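Local coordinates for protein nicotinate-nucleotide pyrophosphorylase (Pyrococcus furiosus, PDB 2I14) that probably catalyses the ATP-dependent joining of nicotinate to phosphoribosyl pyrophosphate, giving nicotinate mononucleotide for NAD+ synthesis, at residues P209-E220 with K234-P243; F250-R258 with K283-A291. One frame throughout, in Å; residues are numbered along the deposited sequence.

How the contacts relate
Contacts 1 and 2 lie in series along the chain, their centres about 13 Å apart, within the C-terminal domain of the quinolinate phosphoribosyltransferase family, which has a TIM-barrel-like alpha/beta architecture. Contact 1 pairs strand 211-213 with strand 237-240 of the parallel sheet; helix 250-263, which carries one side of contact 2, follows that second strand and leads on to strand 270-274. In contact 2 this helix meets the loop that brings the chain into strand 291-294. The two contacts touch where the F250 ring packs on T242, CE1 lying 3.5 Å from OG1. Contact 1 holds R239 and D241 of the analogue pocket, D241 also binding zinc; contact 2 lies outside the strands.

Contact 1 (P209-E220 with K234-P243); sequences PRIALVDTFYDE and KLFAVRLDTP. With ZN (zinc ion), chain H; PCP (1-alpha-pyrophosphoryl-2-alpha,3-alpha-dihydroxy-4-beta-cyclopentane-methanol-5-phosphate), chain I.
The carboxylate oxygen OE1 of E220 is gripped twice: the hydroxyl OG1 of T242 donates to it over 3.0 Å, arriving from above the carboxylate plane, and R321 of the second subunit forms a salt bridge with it. The same arginine also pairs with OD2 of D215, so one positive charge probably offsets the two neighbouring carboxylates. A bend at chi2 (81°) turns the E220 carboxylate toward T242, while E220 CB packs 3.7 Å from L240 CD1. This cluster lies where strands 211-213 and 237-240 of a beta-alpha-beta unit end and helix 220-228 begins; the C-terminal strand ends carry the active site, as in TIM-barrel-like enzymes. A212 ties the parallel strands together: its N donates to A237 O (3.0 Å) and its O accepts from R239 N (3.0 Å), the latter nearly straight at 174°. Small A212 lets L235 CD1 come within 3.5 Å of its CB, while I211 CG2 lies against R239 CB on the other face. Beyond, L213 CD2 covers one face of the R239 guanidinium, whose long chain, bent at chi3 (89°), carries NH2 to 3.2 Å from O3A of PCP, the bound analogue of phosphoribosyl pyrophosphate. D241 binds the zinc ion through OD2 (2.4 Å) together with H184; D215, a zinc ligand in another structure of this protein, stands farther off here, its OD1 3.1 Å from the zinc ion.

Contact 2 (F250-R258 with K283-A291); sequences FRKIIEEVR and KEIVDVVDA
I285 presents its CD1 methyl to the first turn of helix 250-263, where the apolar contacts gather. That methyl lies 3.3 Å from CD2 of the F250 ring and 3.4 Å from CD1 of I254, so a long, branched residue in the loop fills the angle between ring and helix. I254 CD1 reaches V289 CG1 as well, at 3.3 Å, and lies over one face of the F250 ring, offset toward its rim. With CG1 anti to the backbone N (chi1 173°), V288 divides its two methyls: CG1 turns to the aliphatic part of R258, while CG2 sits 3.3 Å above the R251 guanidinium plane, over its centre.

The polar contacts come from the two arginines. R251 is bent at chi2 (96°), which carries its guanidinium across V288; its edge faces E284 O, and its NE makes a weak bond to E255 OE2 (3.3 Å), one helical turn on. Replacing R251 by alanine is likely to uncover V288 CG2 and leave E255 without this ionic partner. D290 OD1 lies at the edge of the R258 guanidinium, in its plane, but the salt bridge is long, NH1 to OD1 at 3.8 Å, and that oxygen also accepts a hydrogen bond from the backbone N of I271 in strand 270-274.

The loop leading into strand 291-294 is therefore held to the helix chiefly by methyl groups, with the two arginines covering V288 through their carbon chain or flat face and adding little directional bonding.

Contact 1 (P209-E220 with K234-P243)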
loop_
_atom_site.group_PDB
_atom_site.type_symbol
_atom_site.label_atom_id
_atom_site.label_comp_id
_atom_site.label_asym_id
_atom_site.label_seq_id
_atom_site.Cartn_x
_atom_site.Cartn_y
_atom_site.Cartn_z
ATOM N N PRO A 209 -19.666 -8.466 42.825
ATOM C CA PRO A 209 -20.272 -7.443 41.968
ATOM C C PRO A 209 -21.192 -8.131 41.002
ATOM O O PRO A 209 -20.895 -9.228 40.544
ATOM C CB PRO A 209 -19.077 -6.819 41.277
ATOM C CG PRO A 209 -18.005 -6.933 42.318
ATOM C CD PRO A 209 -18.198 -8.340 42.828
ATOM N N ARG A 210 -22.315 -7.504 40.697
ATOM C CA ARG A 210 -23.266 -8.123 39.793
ATOM C C ARG A 210 -23.344 -7.426 38.450
ATOM O O ARG A 210 -23.937 -6.364 38.312
ATOM C CB ARG A 210 -24.639 -8.192 40.467
ATOM C CG ARG A 210 -24.652 -9.168 41.628
ATOM C CD ARG A 210 -25.765 -8.892 42.618
ATOM N NE ARG A 210 -25.991 -10.028 43.515
ATOM C CZ ARG A 210 -25.104 -10.516 44.384
ATOM N NH1 ARG A 210 -23.898 -9.979 44.502
ATOM N NH2 ARG A 210 -25.430 -11.558 45.136
ATOM N N ILE A 211 -22.708 -8.045 37.464
ATOM C CA ILE A 211 -22.681 -7.531 36.111
ATOM C C ILE A 211 -23.603 -8.413 35.288
ATOM O O ILE A 211 -23.444 -9.627 35.263
ATOM C CB ILE A 211 -21.258 -7.589 35.514
ATOM C CG1 ILE A 211 -20.271 -6.837 36.419
ATOM C CG2 ILE A 211 -21.262 -6.976 34.111
ATOM C CD1 ILE A 211 -19.745 -7.641 37.586
ATOM N N ALA A 212 -24.572 -7.796 34.625
ATOM C CA ALA A 212 -25.533 -8.532 33.819
ATOM C C ALA A 212 -25.054 -8.811 32.392
ATOM O O ALA A 212 -24.573 -7.921 31.688
ATOM C CB ALA A 212 -26.852 -7.776 33.787
ATOM N N LEU A 213 -25.196 -10.061 31.970
ATOM C CA LEU A 213 -24.799 -10.449 30.635
ATOM C C LEU A 213 -25.979 -10.099 29.728
ATOM O O LEU A 213 -26.924 -10.879 29.570
ATOM C CB LEU A 213 -24.487 -11.948 30.608
ATOM C CG LEU A 213 -23.497 -12.439 29.549
ATOM C CD1 LEU A 213 -24.186 -12.622 28.211
ATOM C CD2 LEU A 213 -22.358 -11.443 29.440
ATOM N N VAL A 214 -25.911 -8.904 29.150
ATOM C CA VAL A 214 -26.945 -8.370 28.270
ATOM C C VAL A 214 -27.219 -9.131 26.976
ATOM O O VAL A 214 -28.091 -9.994 26.935
ATOM C CB VAL A 214 -26.623 -6.932 27.916
ATOM C CG1 VAL A 214 -27.671 -6.389 26.964
ATOM C CG2 VAL A 214 -26.554 -6.112 29.190
ATOM N N ASP A 215 -26.489 -8.788 25.920
ATOM C CA ASP A 215 -26.636 -9.423 24.608
ATOM C C ASP A 215 -26.799 -10.946 24.645
ATOM O O ASP A 215 -25.846 -11.652 24.947
ATOM C CB ASP A 215 -25.411 -9.091 23.745
ATOM C CG ASP A 215 -25.394 -9.853 22.424
ATOM O OD1 ASP A 215 -25.465 -11.105 22.448
ATOM O OD2 ASP A 215 -25.304 -9.198 21.358
ATOM N N THR A 216 -27.989 -11.447 24.323
ATOM C CA THR A 216 -28.223 -12.895 24.302
ATOM C C THR A 216 -29.224 -13.254 23.199
ATOM O O THR A 216 -28.930 -14.066 22.314
ATOM C CB THR A 216 -28.775 -13.435 25.654
ATOM O OG1 THR A 216 -27.897 -13.064 26.727
ATOM C CG2 THR A 216 -28.883 -14.962 25.607
ATOM N N PHE A 217 -30.407 -12.650 23.261
ATOM C CA PHE A 217 -31.458 -12.888 22.275
ATOM C C PHE A 217 -31.885 -11.544 21.693
ATOM O O PHE A 217 -32.028 -11.381 20.481
ATOM C CB PHE A 217 -32.679 -13.552 22.928
ATOM C CG PHE A 217 -32.378 -14.849 23.624
ATOM C CD1 PHE A 217 -31.863 -15.931 22.923
ATOM C CD2 PHE A 217 -32.632 -14.990 24.984
ATOM C CE1 PHE A 217 -31.603 -17.140 23.566
ATOM C CE2 PHE A 217 -32.377 -16.190 25.639
ATOM C CZ PHE A 217 -31.862 -17.270 24.927
ATOM N N TYR A 218 -32.091 -10.588 22.588
ATOM C CA TYR A 218 -32.504 -9.243 22.227
ATOM C C TYR A 218 -31.247 -8.401 22.009
ATOM O O TYR A 218 -30.138 -8.844 22.307
ATOM C CB TYR A 218 -33.330 -8.636 23.366
ATOM C CG TYR A 218 -34.543 -9.443 23.797
ATOM C CD1 TYR A 218 -34.457 -10.815 24.034
ATOM C CD2 TYR A 218 -35.772 -8.820 24.012
ATOM C CE1 TYR A 218 -35.564 -11.543 24.475
ATOM C CE2 TYR A 218 -36.884 -9.539 24.456
ATOM C CZ TYR A 218 -36.774 -10.897 24.686
ATOM O OH TYR A 218 -37.875 -11.602 25.128
ATOM N N ASP A 219 -31.414 -7.187 21.498
ATOM C CA ASP A 219 -30.274 -6.305 21.270
ATOM C C ASP A 219 -29.716 -5.840 22.619
ATOM O O ASP A 219 -30.427 -5.836 23.624
ATOM C CB ASP A 219 -30.702 -5.095 20.433
ATOM C CG ASP A 219 -29.515 -4.279 19.927
ATOM O OD1 ASP A 219 -28.702 -4.827 19.139
ATOM O OD2 ASP A 219 -29.398 -3.094 20.317
ATOM N N GLU A 220 -28.443 -5.456 22.647
ATOM C CA GLU A 220 -27.825 -4.998 23.891
ATOM C C GLU A 220 -28.620 -3.815 24.417
ATOM O O GLU A 220 -28.803 -3.666 25.623
ATOM C CB GLU A 220 -26.371 -4.552 23.674
ATOM C CG GLU A 220 -25.447 -5.574 23.027
ATOM C CD GLU A 220 -25.586 -5.628 21.514
ATOM O OE1 GLU A 220 -24.868 -6.425 20.869
ATOM O OE2 GLU A 220 -26.412 -4.871 20.966
ATOM N N LYS A 234 -28.670 -2.871 42.231
ATOM C CA LYS A 234 -27.960 -4.104 42.536
ATOM C C LYS A 234 -27.094 -4.412 41.316
ATOM O O LYS A 234 -26.147 -5.199 41.389
ATOM C CB LYS A 234 -28.953 -5.249 42.773
ATOM C CG LYS A 234 -29.660 -5.224 44.121
ATOM C CD LYS A 234 -28.820 -5.905 45.203
ATOM C CE LYS A 234 -27.481 -5.205 45.424
ATOM N NZ LYS A 234 -26.604 -5.972 46.346
ATOM N N LEU A 235 -27.436 -3.769 40.201
ATOM C CA LEU A 235 -26.736 -3.942 38.936
ATOM C C LEU A 235 -25.480 -3.089 38.919
ATOM O O LEU A 235 -25.523 -1.922 38.557
ATOM C CB LEU A 235 -27.659 -3.542 37.778
ATOM C CG LEU A 235 -27.159 -3.702 36.345
ATOM C CD1 LEU A 235 -26.852 -5.155 36.092
ATOM C CD2 LEU A 235 -28.207 -3.201 35.373
ATOM N N PHE A 236 -24.359 -3.680 39.313
ATOM C CA PHE A 236 -23.095 -2.961 39.339
ATOM C C PHE A 236 -22.610 -2.531 37.965
ATOM O O PHE A 236 -22.029 -1.453 37.817
ATOM C CB PHE A 236 -22.000 -3.801 39.980
ATOM C CG PHE A 236 -20.641 -3.196 39.832
ATOM C CD1 PHE A 236 -20.417 -1.874 40.207
ATOM C CD2 PHE A 236 -19.595 -3.924 39.291
ATOM C CE1 PHE A 236 -19.168 -1.287 40.042
ATOM C CE2 PHE A 236 -18.344 -3.347 39.121
ATOM C CZ PHE A 236 -18.129 -2.026 39.497
ATOM N N ALA A 237 -22.826 -3.384 36.967
ATOM C CA ALA A 237 -22.396 -3.080 35.613
ATOM C C ALA A 237 -23.082 -3.963 34.602
ATOM O O ALA A 237 -23.702 -4.961 34.945
ATOM C CB ALA A 237 -20.887 -3.247 35.497
ATOM N N VAL A 238 -22.969 -3.576 33.343
ATOM C CA VAL A 238 -23.547 -4.342 32.255
ATOM C C VAL A 238 -22.387 -4.794 31.372
ATOM O O VAL A 238 -21.456 -4.025 31.135
ATOM C CB VAL A 238 -24.546 -3.478 31.453
ATOM C CG1 VAL A 238 -24.490 -3.832 29.974
ATOM C CG2 VAL A 238 -25.957 -3.699 31.992
ATOM N N ARG A 239 -22.425 -6.038 30.900
ATOM C CA ARG A 239 -21.343 -6.542 30.047
ATOM C C ARG A 239 -21.725 -6.618 28.579
ATOM O O ARG A 239 -22.767 -7.172 28.230
ATOM C CB ARG A 239 -20.887 -7.934 30.502
ATOM C CG ARG A 239 -19.505 -8.324 29.992
ATOM C CD ARG A 239 -19.068 -9.703 30.478
ATOM N NE ARG A 239 -19.500 -10.774 29.577
ATOM C CZ ARG A 239 -19.242 -12.068 29.758
ATOM N NH1 ARG A 239 -18.554 -12.480 30.812
ATOM N NH2 ARG A 239 -19.659 -12.953 28.873
ATOM N N LEU A 240 -20.878 -6.047 27.727
ATOM C CA LEU A 240 -21.100 -6.089 26.286
ATOM C C LEU A 240 -20.010 -6.946 25.654
ATOM O O LEU A 240 -18.811 -6.712 25.867
ATOM C CB LEU A 240 -21.066 -4.690 25.674
ATOM C CG LEU A 240 -22.143 -3.705 26.122
ATOM C CD1 LEU A 240 -23.513 -4.386 26.093
ATOM C CD2 LEU A 240 -21.818 -3.207 27.528
ATOM N N ASP A 241 -20.438 -7.953 24.900
ATOM C CA ASP A 241 -19.524 -8.866 24.227
ATOM C C ASP A 241 -20.099 -9.183 22.856
ATOM O O ASP A 241 -20.124 -10.334 22.422
ATOM C CB ASP A 241 -19.347 -10.163 25.040
ATOM C CG ASP A 241 -20.638 -10.954 25.174
ATOM O OD1 ASP A 241 -20.586 -12.184 25.402
ATOM O OD2 ASP A 241 -21.713 -10.337 25.054
ATOM N N THR A 242 -20.568 -8.150 22.175
ATOM C CA THR A 242 -21.154 -8.334 20.855
ATOM C C THR A 242 -20.366 -9.304 19.972
ATOM O O THR A 242 -19.146 -9.183 19.824
ATOM C CB THR A 242 -21.261 -6.994 20.118
ATOM O OG1 THR A 242 -21.899 -6.045 20.973
ATOM C CG2 THR A 242 -22.076 -7.143 18.850
ATOM N N PRO A 243 -21.052 -10.300 19.397
ATOM C CA PRO A 243 -20.373 -11.265 18.526
ATOM C C PRO A 243 -19.818 -10.516 17.316
ATOM O O PRO A 243 -20.387 -9.508 16.888
ATOM C CB PRO A 243 -21.493 -12.227 18.141
ATOM C CG PRO A 243 -22.383 -12.193 19.352
ATOM C CD PRO A 243 -22.434 -10.722 19.676
HETATM ZN ZN ZN H . -22.989 -12.015 23.980
HETATM C C1 PCP I . -15.401 -14.946 25.892
HETATM C C2 PCP I . -14.385 -15.646 26.822
HETATM C C3 PCP I . -13.950 -14.542 27.817
HETATM C C4 PCP I . -13.960 -13.238 26.989
HETATM C C5 PCP I . -15.079 -13.493 26.039
HETATM C CP PCP I . -12.613 -12.890 26.278
HETATM O O1 PCP I . -16.827 -15.096 26.409
HETATM O O2 PCP I . -14.987 -16.744 27.514
HETATM O O3 PCP I . -14.858 -14.385 28.922
HETATM O OP PCP I . -12.130 -13.887 25.310
HETATM P P PCP I . -11.388 -13.494 23.908
HETATM O O1P PCP I . -10.219 -14.390 23.777
HETATM O O2P PCP I . -10.993 -12.054 24.024
HETATM O O3P PCP I . -12.392 -13.745 22.834
HETATM P PA PCP I . -18.127 -14.527 25.687
HETATM O O1A PCP I . -18.107 -15.063 24.266
HETATM O O2A PCP I . -18.002 -13.018 25.726
HETATM O O3A PCP I . -19.289 -15.093 26.566
HETATM P PB PCP I . -19.584 -16.394 27.354
HETATM O O1B PCP I . -20.989 -16.440 27.852
HETATM O O2B PCP I . -18.743 -16.518 28.528
HETATM O O3B PCP I . -19.354 -17.600 26.507
#

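Contact 2 (F250-R258 with K283-A291)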
loop_
_atom_site.group_PDB
_atom_site.type_symbol
_atom_site.label_atom_id
_atom_site.label_comp_id
_atom_site.label_asym_id
_atom_site.label_seq_id
_atom_site.Cartn_x
_atom_site.Cartn_y
_atom_site.Cartn_z
ATOM N N PHE A 250 -18.237 -1.164 17.423
ATOM C CA PHE A 250 -18.336 -1.383 18.852
ATOM C C PHE A 250 -18.462 -0.074 19.616
ATOM O O PHE A 250 -19.323 0.060 20.484
ATOM C CB PHE A 250 -17.135 -2.185 19.357
ATOM C CG PHE A 250 -17.428 -2.994 20.594
ATOM C CD1 PHE A 250 -18.661 -3.635 20.745
ATOM C CD2 PHE A 250 -16.479 -3.103 21.611
ATOM C CE1 PHE A 250 -18.943 -4.373 21.893
ATOM C CE2 PHE A 250 -16.751 -3.839 22.765
ATOM C CZ PHE A 250 -17.987 -4.476 22.907
ATOM N N ARG A 251 -17.607 0.887 19.302
ATOM C CA ARG A 251 -17.657 2.183 19.958
ATOM C C ARG A 251 -19.094 2.705 19.956
ATOM O O ARG A 251 -19.673 2.979 21.009
ATOM C CB ARG A 251 -16.775 3.163 19.210
ATOM C CG ARG A 251 -16.974 4.615 19.618
ATOM C CD ARG A 251 -15.958 5.022 20.636
ATOM N NE ARG A 251 -16.182 6.388 21.081
ATOM C CZ ARG A 251 -15.381 7.031 21.920
ATOM N NH1 ARG A 251 -14.299 6.426 22.396
ATOM N NH2 ARG A 251 -15.676 8.265 22.299
ATOM N N LYS A 252 -19.660 2.850 18.763
ATOM C CA LYS A 252 -21.012 3.336 18.633
ATOM C C LYS A 252 -21.979 2.517 19.466
ATOM O O LYS A 252 -22.818 3.082 20.168
ATOM C CB LYS A 252 -21.451 3.304 17.176
ATOM C CG LYS A 252 -21.016 4.499 16.343
ATOM C CD LYS A 252 -21.573 4.322 14.947
ATOM C CE LYS A 252 -21.091 5.380 13.968
ATOM N NZ LYS A 252 -21.631 5.035 12.604
ATOM N N ILE A 253 -21.878 1.189 19.385
ATOM C CA ILE A 253 -22.769 0.319 20.152
ATOM C C ILE A 253 -22.636 0.604 21.649
ATOM O O ILE A 253 -23.630 0.681 22.365
ATOM C CB ILE A 253 -22.490 -1.186 19.871
ATOM C CG1 ILE A 253 -22.854 -1.519 18.422
ATOM C CG2 ILE A 253 -23.317 -2.065 20.814
ATOM C CD1 ILE A 253 -22.702 -2.996 18.077
ATOM N N ILE A 254 -21.409 0.776 22.120
ATOM C CA ILE A 254 -21.178 1.071 23.524
ATOM C C ILE A 254 -21.828 2.390 23.928
ATOM O O ILE A 254 -22.398 2.503 25.014
ATOM C CB ILE A 254 -19.690 1.171 23.839
ATOM C CG1 ILE A 254 -19.030 -0.194 23.635
ATOM C CG2 ILE A 254 -19.501 1.709 25.254
ATOM C CD1 ILE A 254 -17.543 -0.227 23.920
ATOM N N GLU A 255 -21.750 3.393 23.064
ATOM C CA GLU A 255 -22.353 4.675 23.379
ATOM C C GLU A 255 -23.877 4.574 23.477
ATOM O O GLU A 255 -24.482 5.038 24.452
ATOM C CB GLU A 255 -21.963 5.706 22.328
ATOM C CG GLU A 255 -20.465 5.889 22.192
ATOM C CD GLU A 255 -20.090 6.988 21.205
ATOM O OE1 GLU A 255 -20.713 7.056 20.118
ATOM O OE2 GLU A 255 -19.161 7.772 21.516
ATOM N N GLU A 256 -24.491 3.959 22.469
ATOM C CA GLU A 256 -25.935 3.789 22.425
ATOM C C GLU A 256 -26.445 3.183 23.722
ATOM O O GLU A 256 -27.500 3.565 24.226
ATOM C CB GLU A 256 -26.301 2.904 21.241
ATOM C CG GLU A 256 -27.774 2.640 21.047
ATOM C CD GLU A 256 -28.050 1.917 19.732
ATOM O OE1 GLU A 256 -29.119 1.288 19.575
ATOM O OE2 GLU A 256 -27.191 1.981 18.828
ATOM N N VAL A 257 -25.696 2.246 24.280
ATOM C CA VAL A 257 -26.123 1.631 25.525
ATOM C C VAL A 257 -26.082 2.683 26.623
ATOM O O VAL A 257 -27.061 2.870 27.366
ATOM C CB VAL A 257 -25.225 0.430 25.924
ATOM C CG1 VAL A 257 -25.582 -0.061 27.327
ATOM C CG2 VAL A 257 -25.406 -0.699 24.929
ATOM N N ARG A 258 -24.950 3.371 26.724
ATOM C CA ARG A 258 -24.810 4.411 27.730
ATOM C C ARG A 258 -25.960 5.409 27.623
ATOM O O ARG A 258 -26.469 5.885 28.635
ATOM C CB ARG A 258 -23.498 5.152 27.546
ATOM C CG ARG A 258 -22.295 4.292 27.722
ATOM C CD ARG A 258 -21.076 5.057 27.306
ATOM N NE ARG A 258 -20.597 5.968 28.332
ATOM C CZ ARG A 258 -19.989 5.580 29.446
ATOM N NH1 ARG A 258 -19.791 4.291 29.688
ATOM N NH2 ARG A 258 -19.549 6.484 30.308
ATOM N N LYS A 283 -7.903 0.915 22.401
ATOM C CA LYS A 283 -7.571 2.315 22.259
ATOM C C LYS A 283 -8.740 3.047 21.652
ATOM O O LYS A 283 -8.952 4.212 21.944
ATOM C CB LYS A 283 -6.365 2.514 21.342
ATOM C CG LYS A 283 -5.043 2.030 21.855
ATOM C CD LYS A 283 -3.996 2.213 20.770
ATOM C CE LYS A 283 -2.705 1.481 21.101
ATOM N NZ LYS A 283 -1.788 1.315 19.936
ATOM N N GLU A 284 -9.500 2.385 20.794
ATOM C CA GLU A 284 -10.609 3.082 20.165
ATOM C C GLU A 284 -11.894 2.997 20.970
ATOM O O GLU A 284 -12.979 3.288 20.461
ATOM C CB GLU A 284 -10.835 2.549 18.738
ATOM C CG GLU A 284 -11.390 1.134 18.632
ATOM C CD GLU A 284 -11.466 0.617 17.186
ATOM O OE1 GLU A 284 -10.438 0.113 16.666
ATOM O OE2 GLU A 284 -12.553 0.721 16.568
ATOM N N ILE A 285 -11.778 2.656 22.245
ATOM C CA ILE A 285 -12.973 2.490 23.037
ATOM C C ILE A 285 -12.790 2.736 24.547
ATOM O O ILE A 285 -13.762 2.727 25.304
ATOM C CB ILE A 285 -13.546 1.075 22.680
ATOM C CG1 ILE A 285 -14.827 1.265 21.865
ATOM C CG2 ILE A 285 -13.694 0.184 23.901
ATOM C CD1 ILE A 285 -15.403 0.001 21.288
ATOM N N VAL A 286 -11.554 3.013 24.967
ATOM C CA VAL A 286 -11.227 3.247 26.379
ATOM C C VAL A 286 -12.076 4.295 27.071
ATOM O O VAL A 286 -12.628 4.059 28.151
ATOM C CB VAL A 286 -9.797 3.746 26.581
ATOM C CG1 VAL A 286 -9.210 3.103 27.806
ATOM C CG2 VAL A 286 -8.971 3.512 25.348
ATOM N N ASP A 287 -12.148 5.471 26.455
ATOM C CA ASP A 287 -12.875 6.594 27.024
ATOM C C ASP A 287 -14.386 6.420 27.114
ATOM O O ASP A 287 -15.104 7.373 27.368
ATOM C CB ASP A 287 -12.545 7.871 26.240
ATOM C CG ASP A 287 -11.060 8.177 26.220
ATOM O OD1 ASP A 287 -10.398 8.008 27.272
ATOM O OD2 ASP A 287 -10.553 8.592 25.156
ATOM N N VAL A 288 -14.884 5.210 26.931
ATOM C CA VAL A 288 -16.317 5.012 27.001
ATOM C C VAL A 288 -16.637 3.693 27.694
ATOM O O VAL A 288 -17.793 3.303 27.818
ATOM C CB VAL A 288 -16.912 5.048 25.578
ATOM C CG1 VAL A 288 -18.383 4.683 25.594
ATOM C CG2 VAL A 288 -16.724 6.434 24.987
ATOM N N VAL A 289 -15.602 3.006 28.155
ATOM C CA VAL A 289 -15.797 1.740 28.837
ATOM C C VAL A 289 -15.163 1.828 30.215
ATOM O O VAL A 289 -14.154 2.514 30.412
ATOM C CB VAL A 289 -15.189 0.574 28.035
ATOM C CG1 VAL A 289 -15.978 0.364 26.761
ATOM C CG2 VAL A 289 -13.762 0.878 27.691
ATOM N N ASP A 290 -15.767 1.130 31.168
ATOM C CA ASP A 290 -15.295 1.161 32.533
ATOM C C ASP A 290 -14.256 0.111 32.874
ATOM O O ASP A 290 -13.262 0.418 33.542
ATOM C CB ASP A 290 -16.489 1.055 33.485
ATOM C CG ASP A 290 -17.316 2.330 33.521
ATOM O OD1 ASP A 290 -18.157 2.545 32.616
ATOM O OD2 ASP A 290 -17.101 3.131 34.461
ATOM N N ALA A 291 -14.491 -1.125 32.429
ATOM C CA ALA A 291 -13.568 -2.224 32.694
ATOM C C ALA A 291 -13.505 -3.186 31.528
ATOM O O ALA A 291 -14.512 -3.440 30.855
ATOM C CB ALA A 291 -13.979 -2.954 33.940
#